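Local coordinates for putative glycoside hydrolase (Bacteroides ovatus, PDB 4ONZ), which is of unknown function but belongs to a family of carbohydrate-active proteins expected to fold as a five-bladed beta-propeller, at residues T158-A163 against N216-Y221; A208-T213 against L230-Q235; A274-N279 against D301-A306. One frame throughout, in Å; residues are numbered along the deposited sequence. Where two conformers were deposited one is given.

Interaction 1. Residues T158-A163 against N216-Y221; sequences TKHGLA and NLIDWY
Ile218 reaches His160 with both of its branches. Ile218 CD1 sits over one face of the His160 imidazole, 4.2 Å from its centroid and displaced toward the rim, a CH-pi contact. CG2, which stands anti to its own backbone N, packs on the shaft of the same side chain, with Ile218 CG2 3.5 Å from His160 CB. The other end of the contact is polar: Trp220 N gives a straight bond of 2.8 Å to Ala163 O, arriving in the carbonyl plane, while Ala163 CB rests obliquely against Trp220 CD1 at 3.8 Å. Between these two points lie two waters. One donates to Ile218 O and more weakly to His160 O; the other joins Leu162 O to Asp219 OD1.

This is a junction between neighbouring sheets, as between propeller blades: strand 158-162 is the outermost of one antiparallel sheet, and 216-221 leads from strand 210-214 into strand 221-222 of the next.

Behind the first shell, Asn216 shapes the turn. Asn216 OD1 accepts from Ile218 N, an Asx turn, and from Asp219 N, 2.9 Å away, an Asx motif; Asn216 ND2 donates to Asp219 OD2 at 3.1 Å. On the opposite segment, His160 NE2 is hydrogen-bonded to Thr150 OG1.

Interaction 2. Residues A208-T213 against L230-Q235; sequences AIYAAT and LMKIIQ
Tyr210 leans over residues 230-232, and its side chain can be followed outward atom by atom. Tyr210 CB passes 4.0 Å from Met231 O; the same carbonyl oxygen then lies at the ring edge, 3.4 Å from Tyr210 CD1. Further out, Tyr210 CE1 meets Leu230 CB at 3.5 Å, the leucine crossing the tyrosine at about a right angle with its CD1 over one face. CE1 also touches Lys232 CG. From there the extended lysine runs alongside the ring in the same direction, leaving Tyr210 OH 3.6 Å from Lys232 CE. Ala208 CB packs on that aliphatic chain too.

Tyr210 lies in strand 210-214, whose two neighbours in the mixed sheet are 200-204 and 221-222. Tyr210 stacks on Trp204 of the former, and segment 230-235 returns alongside residues 208-211 after 221-222.

Two backbone bonds hold the returning chain: Ile209 N to Ile234 O, and Ile233 N to Ile209 O at 2.7 Å, the latter almost collinear with the carbonyl. Ile234 N is buried by the contact and has no partner in the model. A water accepts from Ala211 N and donates to Met231 O. On the inner side Ile209 CG1 and Ile234 CG1 are tight at 3.4 Å; the latter lies between its own backbone N and carbonyl carbon (chi1 59°). Beyond them, Ile209 rests on Thr246 and Cys248 of strand 245-255.

Interaction 3. Residues A274-N279 against D301-A306; sequences ANYPGN and DKPFFA
Tyr276 and Pro303 reach toward each other tip to tip, and the proline ring slides over the phenol so that its CG sits above one face. Pro303 CG is 3.7 Å from the centroid of the Tyr276 ring and 21° off its normal, a CH-pi contact displaced toward the hydroxyl end. The neighbouring methylene follows the same direction: Pro303 CD lies 3.3 Å from Tyr276 CZ and equally close to Tyr276 OH. The opposite face of the phenol is met by the CB of Asn275, the residue just before it, so the ring is sandwiched between a partner across the contact and its own backbone neighbour.

Two further side chains approach the tyrosine from other directions. Ala306 CB comes in obliquely, 4.1 Å from Tyr276 CE1. Lys302 CD sits at the ring edge, near its plane, 3.9 Å from Tyr276 OH. A bend at chi2 (-68°) brings CD to that edge, and the extended remainder carries the ammonium on toward Asn275. There Lys302 NZ and Asn275 ND2 are 3.3 Å apart, but both are donors and do not bond to each other. The ammonium is instead satisfied by a salt bridge to Asp273 and by a water at 2.8 Å from Lys302 NZ, which is also in weak contact with Tyr276 OH. Asp273, just ahead of 274-279, also accepts from Asn275 N, so its carboxylate links Lys302 to the start of that loop.

Pro303 and Ala306 also pack on Cys282 of strand 281-288, and between them Phe304 and Phe305 both face Ala283 in a classic beta bulge. The whole is a surface contact between two connecting loops of an all-beta fold, a proline-on-aromatic CH-pi pair set beside that bulge.

Overall arrangement
Interactions 1 and 2 are partly buried neighbours, each holding part of one of two paired strands, 210-214 in interaction 2 and 221-222 in interaction 1. Their segments alternate along the chain, and they meet where Tyr221 N probably bonds to Thr213 O and the Trp220 ring packs on Ala212 and Thr213. Both combine backbone hydrogen bonds with bridging waters and aliphatic packing, but interaction 1 joins two separate sheets, whereas interaction 2 lays a returning loop against residues 208-211 of one sheet. Interaction 3 stands apart on the surface, its centre about 34 Å from that of interaction 1, across the centre of the chain. Without direct backbone bonds, it rests on proline-tyrosine CH-pi packing, with Lys302 beside the ring and paired to Asp273.

Interaction 1. Residues T158-A163 against N216-Y221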
loop_
_atom_site.group_PDB
_atom_site.type_symbol
_atom_site.label_atom_id
_atom_site.label_comp_id
_atom_site.label_asym_id
_atom_site.label_seq_id
_atom_site.Cartn_x
_atom_site.Cartn_y
_atom_site.Cartn_z
ATOM N N THR A 158 -6.791 -1.980 -16.242
ATOM C CA THR A 158 -6.832 -0.890 -17.205
ATOM C C THR A 158 -6.170 0.326 -16.555
ATOM O O THR A 158 -6.604 0.753 -15.495
ATOM C CB THR A 158 -8.292 -0.535 -17.569
ATOM O OG1 THR A 158 -8.944 -1.695 -18.091
ATOM C CG2 THR A 158 -8.356 0.588 -18.599
ATOM N N LYS A 159 -5.106 0.857 -17.163
ATOM C CA LYS A 159 -4.430 2.048 -16.620
ATOM C C LYS A 159 -5.294 3.250 -16.939
ATOM O O LYS A 159 -5.934 3.283 -17.978
ATOM C CB LYS A 159 -3.040 2.239 -17.240
ATOM C CG LYS A 159 -2.058 1.117 -16.916
ATOM C CD LYS A 159 -0.750 1.263 -17.671
ATOM C CE LYS A 159 0.128 0.024 -17.535
ATOM N NZ LYS A 159 1.368 0.122 -18.345
ATOM N N HIS A 160 -5.338 4.219 -16.040
ATOM C CA HIS A 160 -6.084 5.452 -16.280
ATOM C C HIS A 160 -5.204 6.699 -16.191
ATOM O O HIS A 160 -5.696 7.812 -16.323
ATOM C CB HIS A 160 -7.265 5.554 -15.330
ATOM C CG HIS A 160 -8.312 4.526 -15.586
ATOM N ND1 HIS A 160 -9.278 4.676 -16.559
ATOM C CD2 HIS A 160 -8.544 3.328 -15.005
ATOM C CE1 HIS A 160 -10.051 3.607 -16.574
ATOM N NE2 HIS A 160 -9.629 2.777 -15.638
ATOM N N GLY A 161 -3.904 6.501 -16.008
ATOM C CA GLY A 161 -2.952 7.601 -15.967
ATOM C C GLY A 161 -2.639 8.052 -14.555
ATOM O O GLY A 161 -2.886 7.335 -13.598
ATOM N N LEU A 162 -2.094 9.254 -14.428
ATOM C CA LEU A 162 -1.691 9.757 -13.109
ATOM C C LEU A 162 -2.869 10.249 -12.288
ATOM O O LEU A 162 -3.775 10.878 -12.811
ATOM C CB LEU A 162 -0.677 10.891 -13.264
ATOM C CG LEU A 162 0.568 10.503 -14.052
ATOM C CD1 LEU A 162 1.507 11.692 -14.125
ATOM C CD2 LEU A 162 1.251 9.294 -13.423
ATOM N N ALA A 163 -2.834 9.962 -10.988
ATOM C CA ALA A 163 -3.877 10.412 -10.075
ATOM C C ALA A 163 -4.034 11.940 -10.069
ATOM O O ALA A 163 -5.144 12.449 -9.929
ATOM C CB ALA A 163 -3.575 9.915 -8.685
ATOM N N ASN A 216 -14.622 10.456 -9.051
ATOM C CA ASN A 216 -14.644 9.224 -9.836
ATOM C C ASN A 216 -13.574 8.162 -9.538
ATOM O O ASN A 216 -13.479 7.169 -10.256
ATOM C CB ASN A 216 -14.557 9.616 -11.317
ATOM C CG ASN A 216 -13.261 10.332 -11.658
ATOM O OD1 ASN A 216 -12.334 10.377 -10.852
ATOM N ND2 ASN A 216 -13.190 10.897 -12.850
ATOM N N LEU A 217 -12.775 8.371 -8.495
ATOM C CA LEU A 217 -11.689 7.453 -8.108
ATOM C C LEU A 217 -10.491 7.420 -9.073
ATOM O O LEU A 217 -9.513 6.721 -8.808
ATOM C CB LEU A 217 -12.230 6.036 -7.853
ATOM C CG LEU A 217 -13.200 5.902 -6.667
ATOM C CD1 LEU A 217 -14.072 4.656 -6.761
ATOM C CD2 LEU A 217 -12.452 5.915 -5.340
ATOM N N ILE A 218 -10.543 8.210 -10.145
ATOM C CA ILE A 218 -9.499 8.246 -11.170
ATOM C C ILE A 218 -8.735 9.572 -11.124
ATOM O O ILE A 218 -7.499 9.595 -11.112
ATOM C CB ILE A 218 -10.114 8.066 -12.578
ATOM C CG1 ILE A 218 -10.999 6.808 -12.641
ATOM C CG2 ILE A 218 -9.037 8.004 -13.646
ATOM C CD1 ILE A 218 -10.297 5.523 -12.278
ATOM N N ASP A 219 -9.474 10.677 -11.126
ATOM C CA ASP A 219 -8.878 12.009 -11.069
ATOM C C ASP A 219 -8.942 12.488 -9.616
ATOM O O ASP A 219 -10.023 12.679 -9.069
ATOM C CB ASP A 219 -9.624 12.969 -11.998
ATOM C CG ASP A 219 -9.571 12.526 -13.450
ATOM O OD1 ASP A 219 -8.457 12.392 -14.008
ATOM O OD2 ASP A 219 -10.647 12.313 -14.037
ATOM N N TRP A 220 -7.777 12.666 -9.000
ATOM C CA TRP A 220 -7.691 13.055 -7.602
ATOM C C TRP A 220 -7.210 14.487 -7.441
ATOM O O TRP A 220 -6.343 14.960 -8.196
ATOM C CB TRP A 220 -6.771 12.089 -6.843
ATOM C CG TRP A 220 -7.346 10.709 -6.718
ATOM C CD1 TRP A 220 -7.234 9.697 -7.614
ATOM C CD2 TRP A 220 -8.159 10.211 -5.648
ATOM N NE1 TRP A 220 -7.898 8.587 -7.157
ATOM C CE2 TRP A 220 -8.478 8.879 -5.952
ATOM C CE3 TRP A 220 -8.638 10.765 -4.452
ATOM C CZ2 TRP A 220 -9.266 8.084 -5.117
ATOM C CZ3 TRP A 220 -9.414 9.975 -3.616
ATOM C CH2 TRP A 220 -9.711 8.643 -3.946
ATOM N N TYR A 221 -7.752 15.147 -6.420
ATOM C CA TYR A 221 -7.495 16.557 -6.124
ATOM C C TYR A 221 -6.825 16.700 -4.762
ATOM O O TYR A 221 -7.490 16.565 -3.741
ATOM C CB TYR A 221 -8.823 17.334 -6.171
ATOM C CG TYR A 221 -9.357 17.425 -7.582
ATOM C CD1 TYR A 221 -9.951 16.329 -8.189
ATOM C CD2 TYR A 221 -9.221 18.594 -8.326
ATOM C CE1 TYR A 221 -10.405 16.393 -9.494
ATOM C CE2 TYR A 221 -9.679 18.671 -9.629
ATOM C CZ TYR A 221 -10.277 17.568 -10.206
ATOM O OH TYR A 221 -10.732 17.620 -11.505
HETATM O O HOH W 1 -5.943 8.346 -13.315
HETATM O O HOH W 2 -5.961 13.123 -12.976
#

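Interaction 2. Residues A208-T213 against L230-Q235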
loop_
_atom_site.group_PDB
_atom_site.type_symbol
_atom_site.label_atom_id
_atom_site.label_comp_id
_atom_site.label_asym_id
_atom_site.label_seq_id
_atom_site.Cartn_x
_atom_site.Cartn_y
_atom_site.Cartn_z
ATOM N N ALA A 208 5.310 12.884 4.131
ATOM C CA ALA A 208 4.276 13.428 4.985
ATOM C C ALA A 208 3.003 12.723 4.571
ATOM O O ALA A 208 2.957 12.116 3.509
ATOM C CB ALA A 208 4.135 14.916 4.772
ATOM N N ILE A 209 1.978 12.799 5.402
ATOM C CA ILE A 209 0.686 12.252 5.044
ATOM C C ILE A 209 -0.174 13.427 4.589
ATOM O O ILE A 209 -0.427 14.363 5.355
ATOM C CB ILE A 209 -0.010 11.537 6.212
ATOM C CG1 ILE A 209 0.847 10.383 6.750
ATOM C CG2 ILE A 209 -1.399 11.048 5.791
ATOM C CD1 ILE A 209 1.046 9.221 5.809
ATOM N N TYR A 210 -0.599 13.359 3.333
ATOM C CA TYR A 210 -1.475 14.333 2.719
ATOM C C TYR A 210 -2.822 13.677 2.459
ATOM O O TYR A 210 -3.036 12.511 2.808
ATOM C CB TYR A 210 -0.916 14.778 1.374
ATOM C CG TYR A 210 0.490 15.326 1.397
ATOM C CD1 TYR A 210 0.731 16.644 1.733
ATOM C CD2 TYR A 210 1.573 14.542 1.022
ATOM C CE1 TYR A 210 2.011 17.166 1.732
ATOM C CE2 TYR A 210 2.860 15.061 1.014
ATOM C CZ TYR A 210 3.067 16.379 1.367
ATOM O OH TYR A 210 4.345 16.919 1.370
ATOM N N ALA A 211 -3.716 14.423 1.817
ATOM C CA ALA A 211 -5.030 13.927 1.463
ATOM C C ALA A 211 -5.423 14.388 0.065
ATOM O O ALA A 211 -4.830 15.320 -0.494
ATOM C CB ALA A 211 -6.062 14.377 2.479
ATOM N N ALA A 212 -6.381 13.685 -0.519
ATOM C CA ALA A 212 -6.919 14.047 -1.822
ATOM C C ALA A 212 -8.350 13.556 -1.919
ATOM O O ALA A 212 -8.708 12.566 -1.285
ATOM C CB ALA A 212 -6.087 13.460 -2.939
ATOM N N THR A 213 -9.165 14.266 -2.701
ATOM C CA THR A 213 -10.552 13.890 -2.907
ATOM C C THR A 213 -10.778 13.589 -4.392
ATOM O O THR A 213 -9.967 13.973 -5.233
ATOM C CB THR A 213 -11.498 15.004 -2.430
ATOM O OG1 THR A 213 -11.309 16.164 -3.237
ATOM C CG2 THR A 213 -11.240 15.352 -0.963
ATOM N N LEU A 230 0.291 22.091 -0.369
ATOM C CA LEU A 230 -0.200 20.769 0.031
ATOM C C LEU A 230 -0.332 20.744 1.545
ATOM O O LEU A 230 0.623 21.072 2.261
ATOM C CB LEU A 230 0.769 19.679 -0.413
ATOM C CG LEU A 230 0.929 19.501 -1.919
ATOM C CD1 LEU A 230 2.124 18.611 -2.236
ATOM C CD2 LEU A 230 -0.362 18.944 -2.501
HETATM N N MSE A 231 -1.501 20.343 2.035
HETATM C CA MSE A 231 -1.751 20.298 3.465
HETATM C C MSE A 231 -1.251 19.018 4.082
HETATM O O MSE A 231 -1.733 17.932 3.748
HETATM C CB MSE A 231 -3.252 20.387 3.718
HETATM C CG MSE A 231 -3.505 20.381 5.221
HETATM SE SE MSE A 231 -5.416 20.615 5.584
HETATM C CE MSE A 231 -5.967 18.806 5.078
ATOM N N LYS A 232 -0.301 19.134 5.010
ATOM C CA LYS A 232 0.247 17.963 5.697
ATOM C C LYS A 232 -0.578 17.668 6.936
ATOM O O LYS A 232 -0.828 18.559 7.752
ATOM C CB LYS A 232 1.698 18.192 6.114
ATOM C CG LYS A 232 2.646 18.414 4.960
ATOM C CD LYS A 232 4.044 18.732 5.449
ATOM C CE LYS A 232 4.963 18.945 4.263
ATOM N NZ LYS A 232 6.368 19.187 4.674
ATOM N N ILE A 233 -0.992 16.413 7.071
ATOM C CA ILE A 233 -1.753 15.956 8.220
ATOM C C ILE A 233 -0.797 15.560 9.343
ATOM O O ILE A 233 -1.014 15.925 10.491
ATOM C CB ILE A 233 -2.679 14.801 7.829
ATOM C CG1 ILE A 233 -3.660 15.316 6.763
ATOM C CG2 ILE A 233 -3.413 14.285 9.056
ATOM C CD1 ILE A 233 -4.628 14.277 6.249
ATOM N N ILE A 234 0.216 14.760 9.006
ATOM C CA ILE A 234 1.322 14.460 9.914
ATOM C C ILE A 234 2.610 14.444 9.108
ATOM O O ILE A 234 2.589 14.400 7.869
ATOM C CB ILE A 234 1.196 13.135 10.691
ATOM C CG1 ILE A 234 1.085 11.931 9.746
ATOM C CG2 ILE A 234 0.022 13.215 11.657
ATOM C CD1 ILE A 234 1.383 10.624 10.442
ATOM N N GLN A 235 3.722 14.515 9.826
ATOM C CA GLN A 235 5.039 14.477 9.224
ATOM C C GLN A 235 5.997 13.795 10.195
ATOM O O GLN A 235 5.607 13.442 11.312
ATOM C CB GLN A 235 5.493 15.879 8.801
ATOM C CG GLN A 235 5.425 16.932 9.884
ATOM C CD GLN A 235 5.457 18.326 9.294
ATOM O OE1 GLN A 235 4.443 19.013 9.271
ATOM N NE2 GLN A 235 6.603 18.725 8.755
HETATM O O HOH W 3 -3.272 17.342 1.563
#

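Interaction 3. Residues A274-N279 against D301-A306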
loop_
_atom_site.group_PDB
_atom_site.type_symbol
_atom_site.label_atom_id
_atom_site.label_comp_id
_atom_site.label_asym_id
_atom_site.label_seq_id
_atom_site.Cartn_x
_atom_site.Cartn_y
_atom_site.Cartn_z
ATOM N N ALA A 274 16.153 4.771 19.078
ATOM C CA ALA A 274 17.188 3.752 19.247
ATOM C C ALA A 274 16.641 2.345 19.511
ATOM O O ALA A 274 17.374 1.381 19.403
ATOM C CB ALA A 274 18.133 4.153 20.364
ATOM N N ASN A 275 15.372 2.227 19.896
ATOM C CA ASN A 275 14.770 0.911 20.131
ATOM C C ASN A 275 14.523 0.132 18.839
ATOM O O ASN A 275 14.236 -1.071 18.880
ATOM C CB ASN A 275 13.455 1.067 20.885
ATOM C CG ASN A 275 13.655 1.461 22.332
ATOM O OD1 ASN A 275 13.985 0.621 23.162
ATOM N ND2 ASN A 275 13.431 2.730 22.647
ATOM N N TYR A 276 14.631 0.814 17.696
ATOM C CA TYR A 276 14.384 0.199 16.390
ATOM C C TYR A 276 15.580 0.410 15.467
ATOM O O TYR A 276 16.360 1.345 15.654
ATOM C CB TYR A 276 13.076 0.763 15.804
ATOM C CG TYR A 276 11.965 0.564 16.783
ATOM C CD1 TYR A 276 11.383 -0.693 16.949
ATOM C CD2 TYR A 276 11.553 1.593 17.610
ATOM C CE1 TYR A 276 10.403 -0.902 17.904
ATOM C CE2 TYR A 276 10.565 1.396 18.557
ATOM C CZ TYR A 276 10.000 0.147 18.698
ATOM O OH TYR A 276 9.035 -0.041 19.648
ATOM N N PRO A 277 15.741 -0.459 14.464
ATOM C CA PRO A 277 16.913 -0.338 13.602
ATOM C C PRO A 277 16.938 0.946 12.781
ATOM O O PRO A 277 15.886 1.446 12.388
ATOM C CB PRO A 277 16.798 -1.552 12.676
ATOM C CG PRO A 277 15.800 -2.458 13.314
ATOM C CD PRO A 277 14.868 -1.565 14.047
ATOM N N GLY A 278 18.131 1.480 12.558
ATOM C CA GLY A 278 18.297 2.674 11.731
ATOM C C GLY A 278 17.976 2.323 10.287
ATOM O O GLY A 278 18.278 1.217 9.844
ATOM N N ASN A 279 17.358 3.261 9.569
ATOM C CA ASN A 279 16.922 3.084 8.167
ATOM C C ASN A 279 15.873 1.987 7.912
ATOM O O ASN A 279 15.564 1.671 6.772
ATOM C CB ASN A 279 18.115 2.918 7.224
ATOM C CG ASN A 279 18.936 4.186 7.106
ATOM O OD1 ASN A 279 18.405 5.301 7.162
ATOM N ND2 ASN A 279 20.235 4.024 6.922
ATOM N N ASP A 301 2.994 6.333 19.623
ATOM C CA ASP A 301 4.355 6.784 19.876
ATOM C C ASP A 301 5.359 5.734 19.439
ATOM O O ASP A 301 6.442 6.072 18.981
ATOM C CB ASP A 301 4.576 7.057 21.368
ATOM C CG ASP A 301 3.949 8.347 21.823
ATOM O OD1 ASP A 301 3.742 9.238 20.981
ATOM O OD2 ASP A 301 3.694 8.481 23.032
ATOM N N LYS A 302 4.995 4.472 19.636
ATOM C CA LYS A 302 5.823 3.326 19.301
ATOM C C LYS A 302 5.123 2.529 18.220
ATOM O O LYS A 302 3.886 2.495 18.178
ATOM C CB LYS A 302 6.002 2.432 20.535
ATOM C CG LYS A 302 6.731 3.084 21.703
ATOM C CD LYS A 302 8.188 3.341 21.383
ATOM C CE LYS A 302 8.952 3.871 22.591
ATOM N NZ LYS A 302 10.417 3.930 22.311
ATOM N N PRO A 303 5.898 1.859 17.354
ATOM C CA PRO A 303 5.245 1.094 16.304
ATOM C C PRO A 303 4.475 -0.103 16.867
ATOM O O PRO A 303 4.830 -0.627 17.922
ATOM C CB PRO A 303 6.412 0.656 15.402
ATOM C CG PRO A 303 7.625 0.691 16.261
ATOM C CD PRO A 303 7.361 1.670 17.372
ATOM N N PHE A 304 3.389 -0.487 16.204
ATOM C CA PHE A 304 2.607 -1.639 16.646
ATOM C C PHE A 304 3.135 -2.909 15.977
ATOM O O PHE A 304 2.804 -4.018 16.385
ATOM C CB PHE A 304 1.117 -1.448 16.342
ATOM C CG PHE A 304 0.749 -1.654 14.894
ATOM C CD1 PHE A 304 0.842 -0.621 13.981
ATOM C CD2 PHE A 304 0.280 -2.883 14.458
ATOM C CE1 PHE A 304 0.489 -0.816 12.655
ATOM C CE2 PHE A 304 -0.059 -3.085 13.135
ATOM C CZ PHE A 304 0.034 -2.052 12.234
ATOM N N PHE A 305 3.949 -2.745 14.940
ATOM C CA PHE A 305 4.493 -3.891 14.216
ATOM C C PHE A 305 5.901 -3.533 13.747
ATOM O O PHE A 305 6.091 -2.528 13.070
ATOM C CB PHE A 305 3.576 -4.244 13.038
ATOM C CG PHE A 305 3.762 -5.644 12.522
ATOM C CD1 PHE A 305 3.117 -6.715 13.138
ATOM C CD2 PHE A 305 4.565 -5.895 11.430
ATOM C CE1 PHE A 305 3.282 -8.015 12.676
ATOM C CE2 PHE A 305 4.739 -7.193 10.957
ATOM C CZ PHE A 305 4.095 -8.252 11.583
ATOM N N ALA A 306 6.887 -4.334 14.140
ATOM C CA ALA A 306 8.286 -4.048 13.821
ATOM C C ALA A 306 9.044 -5.325 13.459
ATOM O O ALA A 306 8.546 -6.418 13.687
ATOM C CB ALA A 306 8.936 -3.356 15.001
HETATM O O HOH W 4 10.429 1.180 22.590
#